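Local coordinates for putative uncharacterized protein (Pseudomonas putida, PDB 4J25), which is a prolyl-4-hydroxylase of the 2-oxoglutarate oxygenase family, probably using ferrous iron and 2-oxoglutarate to hydroxylate proline residues in a protein substrate, at residues L147-F150 with R156-S159; A110-L115 with G219-R224; H42-Q47 with M178-G183; Q175-M178 with V184-D187; A34-L39 with R116-Q121. One frame throughout, in Å; residues are numbered along the deposited sequence.

Overall arrangement
The five contacts run through a double-stranded beta-helix (jellyroll) oxygenase, from its helical cover to the hairpin of strands 176-179 and 185-188. Contact 1 holds the metal ligand Asp148, and contact 4 brings Leu176 against N-oxalylglycine; their centres are about 17 Å apart, with the metal site between two opposed sheets. Contacts 3 and 4 share Met178, their centres about 8 Å apart, and contact 3 joins this hairpin to edge strand 44-47 of the larger sheet. Contacts 2 and 5 both use helix 103-123, with centres about 11 Å apart. Contact 2 joins contact 1 through the backbones of Val158 and Phe221, while contact 5 meets contact 3 where Asp38 bonds to Ser45.

Contact 1 (L147-F150 with R156-S159); sequences LDRF and RMVS. With MN (manganese (II) ion), chain I.
Arg149 and Arg156 bring the metal-binding loop and the start of strand 156-163 together, their CA atoms 6.0 Å apart. The central side chain is Asp148, whose two carboxylate oxygens divide the work. OD1 binds manganese, and OD2 accepts a hydrogen bond from Ser159 OG at 2.7 Å through its anti lone pair, turned away from OD1. A manganese-bound water also donates to Asp148 OD2, and Trp220 NE1 completes the grip, so three donors fix the rotation of the carboxylate. This is the Asp of the His-X-Asp...His triad, completed here by His146 and His205. Arg156 folds back at chi3 (-58°) to give NH2 to the carbonyl O of Asp148, a bond modelled as very short whose exact length is doubtful. Arg149 runs out extended, its CD 3.3 Å from Arg156 O, a buried oxygen with no polar partner in the model. Farther along, Met157 SD lies over one face of the Arg149 guanidinium, 3.4 Å from NH1, the two side chains pointing the same way. With an alanine in place of Arg149, CB would still border Arg156 O, but the rest of the chain over it would be gone and the Met157 thioether would probably be freer to turn. Met157 and Val158 form a classic beta bulge opposite Phe221 of strand 214-222, and strand 195-199 pairs along the other edge of strand 156-163.

Contact 2 (A110-L115 with G219-R224); sequences AAMDQL and GWFRRR
The ring of Phe221 meets helix 103-123 edge-first: the carbonyl O of Met112 lies in the ring plane, 3.2 Å from CE1, while Leu115 approaches obliquely. The carbonyl thus faces the weakly positive rim of C-H groups, an approach that suits an oxygen better than the electron-rich face would. The same oxygen is 3.6 Å from Phe221 CZ, so it sits beside the far end of the ring. Leu115 CD2 comes within 3.9 Å of Phe221 CZ and almost as near to CE2, its side chain crossing that of Phe221 at about a right angle. With CG anti to the backbone N (chi1 -179°), Leu115 swings this methyl off the helix toward the strand. Met112 adds a looser touch, its CB 4.3 Å from Phe221 CZ. One turn on, Arg116 packs its aliphatic base, CB, against Phe221 CE1. Met112, Leu115 and Phe221 are all buried, and apart from the Met112 carbonyl the groups touching the ring are hydrocarbon. Phe130, on the adjacent strand 129-137, inclines its ring at about 40° to that of Phe221 and also touches Met112. Trp220, the preceding residue, belongs instead to the N-oxalylglycine pocket. Strand 214-222 lies between strands 156-163 and 129-137 of the larger sheet, helix 103-123 covers the side from which Phe221 rises, and Val35 of helix 32-42 packs against Leu115.

Contact 3 (H42-Q47 with M178-G183); sequences HGWSQQ and MFLADG
A water spans the contact between His42 and Ala181, donating to His42 O at 3.2 Å and accepting from Ala181 N at 3.3 Å, two rather long bonds. The direct contact is carried by Trp44, with Leu180 and Met178 gathered on the same side of its indole. Leu180 CD2 makes a CH-pi contact over the face, 4.0 Å from the centroid of the five-membered ring and 20° off its normal. The other branch reaches along the indole, Leu180 CD1 standing 3.5 Å from Trp44 NE1. Met178 comes in obliquely with its CE methyl, 3.9 Å from Trp44 CB, and its SD makes a Met-aromatic contact 4.8 Å from the centroid of the six-membered ring. Trp44 CG lies between its backbone N and carbonyl carbon, the crowded position (chi1 69°), and this lays the indole across both partners. The contact thereby bridges the two sheets of the double-stranded beta-helix: strand 44-47 edges the larger, strand 176-179 is central in the smaller. Gly43, with positive phi (85°), lets the chain leave helix 32-42 and enter the strand; a side chain there would jam against the carbonyl of His42. Gln47 NE2 donates in its amide plane to Ser45 OG, which Asp38 OD2 also holds. Phe198 touches both Trp44 and Met178, and the Met178 side chain lies about 4 Å from the side chain of the metal ligand His205.

Contact 4 (Q175-M178 with V184-D187); sequences QLRM and VEHD. With OGA (N-oxalylglycine), chain J.
Arg177 grips Asp187 side-on with two nitrogens, NE to OD1 at 2.8 Å and NH2 to OD2 at 3.1 Å, each using the syn lone pair of its oxygen. Guanidinium and carboxylate are almost coplanar, 12° apart, in a two-pronged salt bridge with nearly straight bonds. Gln175 adds a third donor: its NE2 reaches Asp187 OD2 at 2.9 Å from above the carboxylate plane, about 50° out of it, the amide standing nearly perpendicular to the carboxylate. The bend of Arg177 at chi3 (-69°) brings its NE edge round onto the aspartate. Glu185 OE1 lies 4.0 Å from Arg177 NE but well out of the guanidinium plane, so only its charge is likely to be felt. A leucine in place of Arg177 would strip Asp187 of both in-plane donors, probably leaving its charge uncompensated and its carboxylate held by Gln175 alone among these side chains. All this decorates an antiparallel beta hairpin of strands 176-179 and 185-188, in which Arg177 and Asp187 are a non-hydrogen-bonded pair on one face. Met178 and His186, on the other face, form the hydrogen-bonded pair: Met178 N to His186 O is 2.9 Å and His186 N to Met178 O is 3.0 Å. A CA-H...O contact joins Asp187 CA to Leu176 O at 3.3 Å. Leu176 belongs to the ligand pocket, its CD1 3.7 Å from C4 of N-oxalylglycine, which Arg214 also binds. Strand 205-207, carrying the metal ligand His205, flanks strand 176-179 on its other edge.

Contact 5 (A34-L39 with R116-Q121); sequences AVVDDL and RLAINQ
Val36 stands with CG1 anti to its backbone N (chi1 180°), which leaves CG2 beside that N and turned to Ala118 and Ile119 of the second helix. CG2 does most of the touching: it lies 3.7 Å from Ala118 O, 3.9 Å from Ala118 CB and 4.2 Å from Ile119 CG1. The valine thus rests partly on the backbone of its neighbour, with the small side chain of Ala118 allowing this close approach, and the CA atoms of Val36 and Ile119 come to 5.8 Å. One turn along the first helix, Leu39 meets Ile119 methyl to methyl, CD1 to CD1 at 3.9 Å. Ile119 keeps CG1 beside its backbone N (chi1 -69°) and then runs out straight to CD1, and the two side chains cross at about a right angle. The arrangement is apolar helix-against-helix packing: the axes of segments 34-39 and 116-121 approach to 9.5 Å, with their N-to-C directions 45° apart. Both helices belong to the cover over one side of the larger sheet of the jellyroll. Val35 and Leu39 reach down from helix 32-42 onto Val197 of strand 195-199, and Leu123 of helix 103-123 extends the apolar seam to Val36 and Leu39. Ile119 also touches Leu125 and Leu127 of the chain that leads from helix 103-123 into strand 129-137. That connection is held to the helix by polar bonds as well, Asn120 OD1 accepting from Leu127 N and Arg116 NH1 donating to Leu127 O.

Contact 1 (L147-F150 with R156-S159)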
# COMPACT_ATOMS: atom_id res chain seq x y z
N LEU A 147 -10.29 -9.10 5.24
CA LEU A 147 -10.58 -7.68 5.12
C LEU A 147 -9.67 -6.95 6.09
O LEU A 147 -9.41 -7.44 7.18
CB LEU A 147 -12.03 -7.37 5.48
CG LEU A 147 -13.08 -7.70 4.43
CD1 LEU A 147 -14.37 -8.19 5.11
CD2 LEU A 147 -13.35 -6.50 3.57
N ASP A 148 -9.20 -5.79 5.69
CA ASP A 148 -8.32 -5.02 6.55
C ASP A 148 -9.09 -4.36 7.69
O ASP A 148 -8.59 -4.25 8.79
CB ASP A 148 -7.56 -3.96 5.77
CG ASP A 148 -6.47 -4.55 4.88
OD1 ASP A 148 -6.03 -5.69 5.08
OD2 ASP A 148 -6.05 -3.82 3.98
N ARG A 149 -10.30 -3.91 7.41
CA ARG A 149 -11.11 -3.24 8.43
C ARG A 149 -12.34 -4.07 8.75
O ARG A 149 -13.13 -4.36 7.87
CB ARG A 149 -11.54 -1.86 7.93
CG ARG A 149 -12.47 -1.16 8.88
CD ARG A 149 -13.39 -0.17 8.19
NE ARG A 149 -14.25 0.47 9.18
CZ ARG A 149 -15.06 1.49 8.93
NH1 ARG A 149 -15.14 1.99 7.70
NH2 ARG A 149 -15.80 2.01 9.90
N PHE A 150 -12.51 -4.45 10.01
CA PHE A 150 -13.71 -5.16 10.44
C PHE A 150 -14.90 -4.20 10.58
O PHE A 150 -14.73 -2.98 10.54
CB PHE A 150 -13.45 -5.86 11.78
CG PHE A 150 -12.34 -6.88 11.73
CD1 PHE A 150 -11.87 -7.37 10.52
CD2 PHE A 150 -11.78 -7.36 12.91
CE1 PHE A 150 -10.86 -8.32 10.48
CE2 PHE A 150 -10.77 -8.30 12.88
CZ PHE A 150 -10.31 -8.79 11.67
N ARG A 156 -9.05 2.17 10.35
CA ARG A 156 -8.45 2.07 9.02
C ARG A 156 -9.53 2.15 7.96
O ARG A 156 -10.47 1.37 7.95
CB ARG A 156 -7.61 0.80 8.92
CG ARG A 156 -6.63 0.73 10.07
CD ARG A 156 -5.67 -0.41 9.98
NE ARG A 156 -6.31 -1.71 9.90
CZ ARG A 156 -5.64 -2.85 9.74
NH1 ARG A 156 -4.32 -2.84 9.66
NH2 ARG A 156 -6.29 -4.00 9.67
N MET A 157 -9.39 3.15 7.10
CA MET A 157 -10.39 3.46 6.10
C MET A 157 -9.91 3.14 4.68
O MET A 157 -10.70 2.79 3.82
CB MET A 157 -10.73 4.95 6.15
CG MET A 157 -11.36 5.41 7.45
SD MET A 157 -12.85 4.44 7.85
CE MET A 157 -13.94 4.98 6.55
N VAL A 158 -8.62 3.32 4.42
CA VAL A 158 -8.08 3.10 3.09
C VAL A 158 -6.74 2.40 3.22
O VAL A 158 -5.92 2.81 4.02
CB VAL A 158 -7.85 4.43 2.31
CG1 VAL A 158 -7.27 4.14 0.91
CG2 VAL A 158 -9.15 5.26 2.21
N SER A 159 -6.53 1.37 2.43
CA SER A 159 -5.32 0.57 2.48
C SER A 159 -4.44 0.93 1.31
O SER A 159 -4.94 1.27 0.26
CB SER A 159 -5.67 -0.92 2.37
OG SER A 159 -6.59 -1.29 3.37
MN MN I . -4.62 -6.84 3.93
O HOH W 1 -3.75 -4.95 3.10

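Contact 2 (A110-L115 with G219-R224)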
# COMPACT_ATOMS: atom_id res chain seq x y z
N ALA A 110 5.89 11.62 2.68
CA ALA A 110 5.50 12.92 2.14
C ALA A 110 4.51 12.72 1.00
O ALA A 110 3.51 13.44 0.92
CB ALA A 110 6.73 13.72 1.70
N ALA A 111 4.74 11.72 0.15
CA ALA A 111 3.83 11.46 -0.96
C ALA A 111 2.48 10.94 -0.46
O ALA A 111 1.42 11.31 -0.99
CB ALA A 111 4.44 10.45 -1.93
N MET A 112 2.51 10.07 0.54
CA MET A 112 1.29 9.51 1.07
C MET A 112 0.52 10.57 1.85
O MET A 112 -0.70 10.52 1.92
CB MET A 112 1.58 8.29 1.95
CG MET A 112 2.18 7.12 1.17
SD MET A 112 1.03 6.51 -0.09
CE MET A 112 1.56 7.24 -1.56
N ASP A 113 1.22 11.55 2.43
CA ASP A 113 0.52 12.64 3.08
C ASP A 113 -0.22 13.46 2.04
O ASP A 113 -1.33 13.91 2.28
CB ASP A 113 1.42 13.53 3.92
CG ASP A 113 0.63 14.54 4.74
OD1 ASP A 113 -0.06 14.12 5.68
OD2 ASP A 113 0.68 15.74 4.44
N GLN A 114 0.37 13.63 0.86
CA GLN A 114 -0.33 14.31 -0.22
C GLN A 114 -1.57 13.52 -0.64
O GLN A 114 -2.60 14.11 -0.92
CB GLN A 114 0.57 14.46 -1.43
CG GLN A 114 1.54 15.61 -1.38
CD GLN A 114 2.31 15.70 -2.68
OE1 GLN A 114 3.05 14.79 -3.01
NE2 GLN A 114 2.12 16.78 -3.42
N LEU A 115 -1.43 12.21 -0.75
CA LEU A 115 -2.56 11.34 -1.05
C LEU A 115 -3.66 11.42 0.02
O LEU A 115 -4.83 11.45 -0.32
CB LEU A 115 -2.08 9.89 -1.23
CG LEU A 115 -3.16 8.86 -1.59
CD1 LEU A 115 -3.95 9.31 -2.79
CD2 LEU A 115 -2.53 7.49 -1.84
N GLY A 219 0.37 -0.19 4.39
CA GLY A 219 -0.09 0.85 5.28
C GLY A 219 -1.58 1.11 5.21
O GLY A 219 -2.29 0.53 4.39
N TRP A 220 -2.03 2.04 6.06
CA TRP A 220 -3.46 2.39 6.18
C TRP A 220 -3.60 3.84 6.55
O TRP A 220 -2.87 4.34 7.42
CB TRP A 220 -4.14 1.52 7.23
CG TRP A 220 -4.03 0.09 6.87
CD1 TRP A 220 -4.86 -0.62 6.06
CD2 TRP A 220 -2.98 -0.80 7.26
NE1 TRP A 220 -4.40 -1.90 5.93
CE2 TRP A 220 -3.23 -2.03 6.65
CE3 TRP A 220 -1.83 -0.66 8.05
CZ2 TRP A 220 -2.40 -3.13 6.82
CZ3 TRP A 220 -1.01 -1.73 8.21
CH2 TRP A 220 -1.29 -2.95 7.60
N PHE A 221 -4.51 4.51 5.86
CA PHE A 221 -4.96 5.83 6.26
C PHE A 221 -6.08 5.64 7.26
O PHE A 221 -6.99 4.83 7.04
CB PHE A 221 -5.50 6.61 5.06
CG PHE A 221 -4.48 6.89 3.99
CD1 PHE A 221 -3.65 8.00 4.09
CD2 PHE A 221 -4.38 6.08 2.87
CE1 PHE A 221 -2.71 8.27 3.11
CE2 PHE A 221 -3.44 6.34 1.90
CZ PHE A 221 -2.61 7.45 2.01
N ARG A 222 -6.04 6.41 8.35
CA ARG A 222 -6.96 6.23 9.46
C ARG A 222 -7.73 7.49 9.81
O ARG A 222 -7.25 8.59 9.60
CB ARG A 222 -6.20 5.78 10.70
CG ARG A 222 -5.30 4.60 10.49
CD ARG A 222 -4.72 4.12 11.80
NE ARG A 222 -3.87 5.13 12.40
CZ ARG A 222 -3.34 5.06 13.61
NH1 ARG A 222 -3.55 4.00 14.38
NH2 ARG A 222 -2.58 6.05 14.05
N ARG A 223 -8.94 7.30 10.33
CA ARG A 223 -9.70 8.34 11.02
C ARG A 223 -9.36 8.32 12.50
O ARG A 223 -8.82 7.34 13.01
CB ARG A 223 -11.21 8.06 10.94
CG ARG A 223 -11.82 8.14 9.58
CD ARG A 223 -13.30 7.75 9.64
NE ARG A 223 -14.04 8.58 10.59
CZ ARG A 223 -14.60 9.75 10.29
NH1 ARG A 223 -14.53 10.23 9.06
NH2 ARG A 223 -15.24 10.43 11.23
N ARG A 224 -9.76 9.38 13.20
CA ARG A 224 -9.61 9.44 14.64
C ARG A 224 -10.34 8.29 15.35
O ARG A 224 -9.77 7.62 16.20
CB ARG A 224 -10.11 10.81 15.13
CG ARG A 224 -10.19 10.99 16.65
CD ARG A 224 -10.62 12.42 16.98
NE ARG A 224 -11.78 12.83 16.18
CZ ARG A 224 -13.04 12.59 16.51
NH1 ARG A 224 -13.35 11.97 17.64
NH2 ARG A 224 -14.02 13.00 15.71

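Contact 3 (H42-Q47 with M178-G183)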
# COMPACT_ATOMS: atom_id res chain seq x y z
N HIS A 42 -14.66 2.88 -8.16
CA HIS A 42 -14.46 1.43 -8.11
C HIS A 42 -14.09 0.89 -6.74
O HIS A 42 -14.10 -0.32 -6.54
CB HIS A 42 -13.35 0.98 -9.07
CG HIS A 42 -13.56 1.36 -10.50
ND1 HIS A 42 -12.71 2.21 -11.18
CD2 HIS A 42 -14.51 0.99 -11.39
CE1 HIS A 42 -13.14 2.37 -12.41
NE2 HIS A 42 -14.23 1.64 -12.57
N GLY A 43 -13.74 1.76 -5.80
CA GLY A 43 -13.32 1.30 -4.49
C GLY A 43 -11.85 0.92 -4.41
O GLY A 43 -11.36 0.52 -3.35
N TRP A 44 -11.13 1.02 -5.53
CA TRP A 44 -9.71 0.66 -5.55
C TRP A 44 -8.99 1.32 -6.70
O TRP A 44 -9.61 1.79 -7.64
CB TRP A 44 -9.54 -0.86 -5.63
CG TRP A 44 -9.96 -1.46 -6.94
CD1 TRP A 44 -11.25 -1.69 -7.36
CD2 TRP A 44 -9.10 -1.90 -8.00
NE1 TRP A 44 -11.24 -2.24 -8.62
CE2 TRP A 44 -9.94 -2.39 -9.03
CE3 TRP A 44 -7.72 -1.93 -8.18
CZ2 TRP A 44 -9.43 -2.90 -10.22
CZ3 TRP A 44 -7.21 -2.46 -9.37
CH2 TRP A 44 -8.06 -2.93 -10.38
N SER A 45 -7.66 1.36 -6.61
CA SER A 45 -6.85 1.97 -7.65
C SER A 45 -5.50 1.27 -7.69
O SER A 45 -5.00 0.79 -6.67
CB SER A 45 -6.67 3.46 -7.37
OG SER A 45 -6.08 4.12 -8.47
N GLN A 46 -4.93 1.18 -8.88
CA GLN A 46 -3.59 0.64 -9.06
C GLN A 46 -2.77 1.58 -9.95
O GLN A 46 -3.25 2.01 -11.00
CB GLN A 46 -3.67 -0.75 -9.67
CG GLN A 46 -2.29 -1.39 -9.97
CD GLN A 46 -2.40 -2.79 -10.57
OE1 GLN A 46 -1.47 -3.28 -11.18
NE2 GLN A 46 -3.54 -3.43 -10.40
N GLN A 47 -1.55 1.89 -9.53
CA GLN A 47 -0.70 2.83 -10.25
C GLN A 47 0.67 2.23 -10.44
O GLN A 47 1.35 1.91 -9.47
CB GLN A 47 -0.53 4.12 -9.45
CG GLN A 47 -1.83 4.80 -9.13
CD GLN A 47 -2.50 5.31 -10.36
OE1 GLN A 47 -1.85 5.76 -11.30
NE2 GLN A 47 -3.82 5.22 -10.39
N MET A 178 -7.52 -9.56 -5.33
CA MET A 178 -8.57 -8.70 -4.80
C MET A 178 -9.92 -9.16 -5.31
O MET A 178 -10.10 -9.41 -6.50
CB MET A 178 -8.34 -7.26 -5.27
CG MET A 178 -6.94 -6.74 -4.94
SD MET A 178 -6.55 -5.26 -5.88
CE MET A 178 -7.51 -4.07 -4.98
N PHE A 179 -10.87 -9.27 -4.39
CA PHE A 179 -12.21 -9.70 -4.71
C PHE A 179 -13.10 -8.50 -4.81
O PHE A 179 -13.44 -7.86 -3.81
CB PHE A 179 -12.67 -10.74 -3.69
CG PHE A 179 -11.78 -11.94 -3.67
CD1 PHE A 179 -11.98 -12.98 -4.56
CD2 PHE A 179 -10.71 -12.01 -2.81
CE1 PHE A 179 -11.13 -14.07 -4.57
CE2 PHE A 179 -9.86 -13.11 -2.81
CZ PHE A 179 -10.08 -14.14 -3.70
N LEU A 180 -13.46 -8.19 -6.05
CA LEU A 180 -14.16 -6.96 -6.36
C LEU A 180 -15.62 -7.25 -6.49
O LEU A 180 -16.05 -8.37 -6.24
CB LEU A 180 -13.60 -6.36 -7.64
CG LEU A 180 -12.08 -6.27 -7.64
CD1 LEU A 180 -11.55 -5.71 -8.96
CD2 LEU A 180 -11.59 -5.43 -6.44
N ALA A 181 -16.40 -6.24 -6.85
CA ALA A 181 -17.85 -6.38 -6.93
C ALA A 181 -18.21 -7.34 -8.06
O ALA A 181 -17.41 -7.55 -8.97
CB ALA A 181 -18.49 -5.03 -7.17
N ASP A 182 -19.39 -7.93 -7.99
CA ASP A 182 -19.91 -8.76 -9.08
C ASP A 182 -19.11 -10.05 -9.26
O ASP A 182 -19.22 -10.72 -10.29
CB ASP A 182 -19.92 -7.97 -10.40
N GLY A 183 -18.31 -10.41 -8.27
CA GLY A 183 -17.62 -11.68 -8.28
C GLY A 183 -16.35 -11.63 -9.11
O GLY A 183 -15.66 -12.63 -9.30
O HOH W 2 -15.05 -3.26 -7.28

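Contact 4 (Q175-M178 with V184-D187)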
# COMPACT_ATOMS: atom_id res chain seq x y z
N GLN A 175 1.01 -12.96 -6.13
CA GLN A 175 0.10 -11.87 -6.46
C GLN A 175 -0.79 -11.53 -5.26
O GLN A 175 -1.13 -12.40 -4.46
CB GLN A 175 -0.79 -12.21 -7.66
CG GLN A 175 -1.67 -13.45 -7.49
CD GLN A 175 -1.05 -14.69 -8.12
OE1 GLN A 175 -0.07 -15.24 -7.62
NE2 GLN A 175 -1.61 -15.11 -9.25
N LEU A 176 -1.11 -10.25 -5.14
CA LEU A 176 -2.26 -9.85 -4.33
C LEU A 176 -3.50 -10.16 -5.18
O LEU A 176 -3.58 -9.73 -6.32
CB LEU A 176 -2.21 -8.36 -4.03
CG LEU A 176 -3.40 -7.76 -3.26
CD1 LEU A 176 -3.38 -8.24 -1.82
CD2 LEU A 176 -3.38 -6.23 -3.31
N ARG A 177 -4.44 -10.92 -4.62
CA ARG A 177 -5.72 -11.18 -5.30
C ARG A 177 -6.86 -10.45 -4.59
O ARG A 177 -7.13 -10.71 -3.43
CB ARG A 177 -6.00 -12.68 -5.34
CG ARG A 177 -7.34 -13.03 -5.98
CD ARG A 177 -7.44 -14.49 -6.33
NE ARG A 177 -6.54 -14.85 -7.43
CZ ARG A 177 -6.27 -16.10 -7.80
NH1 ARG A 177 -6.80 -17.12 -7.15
NH2 ARG A 177 -5.46 -16.32 -8.82
N MET A 178 -7.52 -9.56 -5.33
CA MET A 178 -8.57 -8.70 -4.80
C MET A 178 -9.92 -9.16 -5.31
O MET A 178 -10.10 -9.41 -6.50
CB MET A 178 -8.34 -7.26 -5.27
CG MET A 178 -6.94 -6.74 -4.94
SD MET A 178 -6.55 -5.26 -5.88
CE MET A 178 -7.51 -4.07 -4.98
N VAL A 184 -16.04 -10.44 -9.62
CA VAL A 184 -14.79 -10.23 -10.34
C VAL A 184 -13.60 -10.43 -9.41
O VAL A 184 -13.63 -10.09 -8.21
CB VAL A 184 -14.78 -8.84 -10.99
CG1 VAL A 184 -13.40 -8.50 -11.55
CG2 VAL A 184 -15.87 -8.75 -12.07
N GLU A 185 -12.53 -10.99 -9.96
CA GLU A 185 -11.27 -11.11 -9.23
C GLU A 185 -10.20 -10.37 -10.02
O GLU A 185 -10.26 -10.33 -11.23
CB GLU A 185 -10.90 -12.58 -9.04
CG GLU A 185 -11.99 -13.38 -8.33
CD GLU A 185 -11.62 -14.82 -8.09
OE1 GLU A 185 -10.46 -15.20 -8.38
OE2 GLU A 185 -12.49 -15.59 -7.60
N HIS A 186 -9.24 -9.76 -9.33
CA HIS A 186 -8.11 -9.11 -10.00
C HIS A 186 -6.80 -9.40 -9.26
O HIS A 186 -6.69 -9.10 -8.08
CB HIS A 186 -8.32 -7.59 -10.05
CG HIS A 186 -7.22 -6.84 -10.73
ND1 HIS A 186 -6.87 -7.08 -12.04
CD2 HIS A 186 -6.39 -5.86 -10.30
CE1 HIS A 186 -5.88 -6.28 -12.39
NE2 HIS A 186 -5.57 -5.53 -11.35
N ASP A 187 -5.83 -10.00 -9.97
CA ASP A 187 -4.50 -10.23 -9.43
C ASP A 187 -3.60 -9.01 -9.67
O ASP A 187 -3.59 -8.44 -10.76
CB ASP A 187 -3.87 -11.46 -10.08
CG ASP A 187 -4.50 -12.75 -9.60
OD1 ASP A 187 -5.46 -12.67 -8.81
OD2 ASP A 187 -4.06 -13.84 -10.02
C1 OGA J . -1.92 -6.74 4.59
C2 OGA J . -2.03 -7.22 3.18
C4 OGA J . -1.03 -7.57 0.95
C5 OGA J . 0.23 -7.38 0.16
O1 OGA J . -0.77 -6.47 5.04
O2 OGA J . -2.98 -6.58 5.31
O2' OGA J . -3.08 -7.70 2.78
O3 OGA J . 0.16 -7.23 -1.08
N1 OGA J . -0.89 -7.11 2.29
O4 OGA J . 1.35 -7.38 0.73

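Contact 5 (A34-L39 with R116-Q121)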
# COMPACT_ATOMS: atom_id res chain seq x y z
N ALA A 34 -6.25 10.90 -10.06
CA ALA A 34 -6.67 9.64 -10.67
C ALA A 34 -6.90 8.54 -9.63
O ALA A 34 -7.83 7.75 -9.75
CB ALA A 34 -5.64 9.19 -11.69
N VAL A 35 -6.04 8.48 -8.61
CA VAL A 35 -6.21 7.55 -7.50
C VAL A 35 -7.54 7.84 -6.78
O VAL A 35 -8.30 6.93 -6.47
CB VAL A 35 -5.03 7.64 -6.49
CG1 VAL A 35 -5.22 6.66 -5.34
CG2 VAL A 35 -3.71 7.35 -7.20
N VAL A 36 -7.81 9.11 -6.52
CA VAL A 36 -9.03 9.49 -5.82
C VAL A 36 -10.29 9.18 -6.65
O VAL A 36 -11.25 8.64 -6.13
CB VAL A 36 -9.03 10.97 -5.42
CG1 VAL A 36 -10.33 11.32 -4.69
CG2 VAL A 36 -7.85 11.28 -4.52
N ASP A 37 -10.28 9.52 -7.94
CA ASP A 37 -11.41 9.19 -8.81
C ASP A 37 -11.65 7.68 -8.83
O ASP A 37 -12.79 7.23 -8.68
CB ASP A 37 -11.20 9.74 -10.22
CG ASP A 37 -12.24 9.27 -11.20
OD1 ASP A 37 -13.31 8.79 -10.78
OD2 ASP A 37 -12.00 9.38 -12.42
N ASP A 38 -10.58 6.89 -8.96
CA ASP A 38 -10.69 5.42 -8.94
C ASP A 38 -11.30 4.92 -7.62
O ASP A 38 -12.15 4.04 -7.63
CB ASP A 38 -9.34 4.74 -9.13
CG ASP A 38 -8.76 4.92 -10.53
OD1 ASP A 38 -9.52 5.27 -11.47
OD2 ASP A 38 -7.53 4.68 -10.70
N LEU A 39 -10.84 5.44 -6.49
CA LEU A 39 -11.40 5.03 -5.20
C LEU A 39 -12.90 5.31 -5.14
O LEU A 39 -13.66 4.49 -4.63
CB LEU A 39 -10.71 5.74 -4.04
CG LEU A 39 -9.32 5.23 -3.67
CD1 LEU A 39 -8.78 6.14 -2.60
CD2 LEU A 39 -9.39 3.79 -3.20
N ARG A 116 -3.29 11.47 1.30
CA ARG A 116 -4.24 11.72 2.38
C ARG A 116 -5.10 12.97 2.18
O ARG A 116 -6.34 12.91 2.28
CB ARG A 116 -3.53 11.82 3.73
CG ARG A 116 -4.51 11.85 4.92
CD ARG A 116 -3.79 11.78 6.25
NE ARG A 116 -2.87 12.89 6.40
CZ ARG A 116 -3.21 14.12 6.79
NH1 ARG A 116 -4.47 14.41 7.09
NH2 ARG A 116 -2.28 15.06 6.88
N LEU A 117 -4.45 14.08 1.87
CA LEU A 117 -5.14 15.35 1.69
C LEU A 117 -6.01 15.31 0.44
O LEU A 117 -7.08 15.91 0.40
CB LEU A 117 -4.16 16.52 1.60
CG LEU A 117 -3.25 16.80 2.81
CD1 LEU A 117 -2.30 17.99 2.53
CD2 LEU A 117 -4.05 17.07 4.07
N ALA A 118 -5.56 14.58 -0.58
CA ALA A 118 -6.32 14.48 -1.81
C ALA A 118 -7.57 13.63 -1.57
O ALA A 118 -8.65 13.96 -2.05
CB ALA A 118 -5.44 13.89 -2.93
N ILE A 119 -7.43 12.55 -0.81
CA ILE A 119 -8.56 11.70 -0.46
C ILE A 119 -9.58 12.47 0.37
O ILE A 119 -10.79 12.40 0.11
CB ILE A 119 -8.10 10.45 0.27
CG1 ILE A 119 -7.35 9.53 -0.70
CG2 ILE A 119 -9.32 9.72 0.84
CD1 ILE A 119 -6.73 8.33 -0.06
N ASN A 120 -9.11 13.24 1.34
CA ASN A 120 -10.02 14.00 2.18
C ASN A 120 -10.78 14.98 1.35
O ASN A 120 -11.96 15.19 1.56
CB ASN A 120 -9.30 14.77 3.29
CG ASN A 120 -8.92 13.88 4.44
OD1 ASN A 120 -9.37 12.74 4.53
ND2 ASN A 120 -8.07 14.39 5.32
N GLN A 121 -10.07 15.60 0.42
CA GLN A 121 -10.66 16.62 -0.41
C GLN A 121 -11.79 16.04 -1.29
O GLN A 121 -12.89 16.60 -1.36
CB GLN A 121 -9.56 17.26 -1.24
CG GLN A 121 -9.95 18.44 -2.05
CD GLN A 121 -8.73 19.12 -2.66
OE1 GLN A 121 -7.63 19.08 -2.09
NE2 GLN A 121 -8.91 19.74 -3.82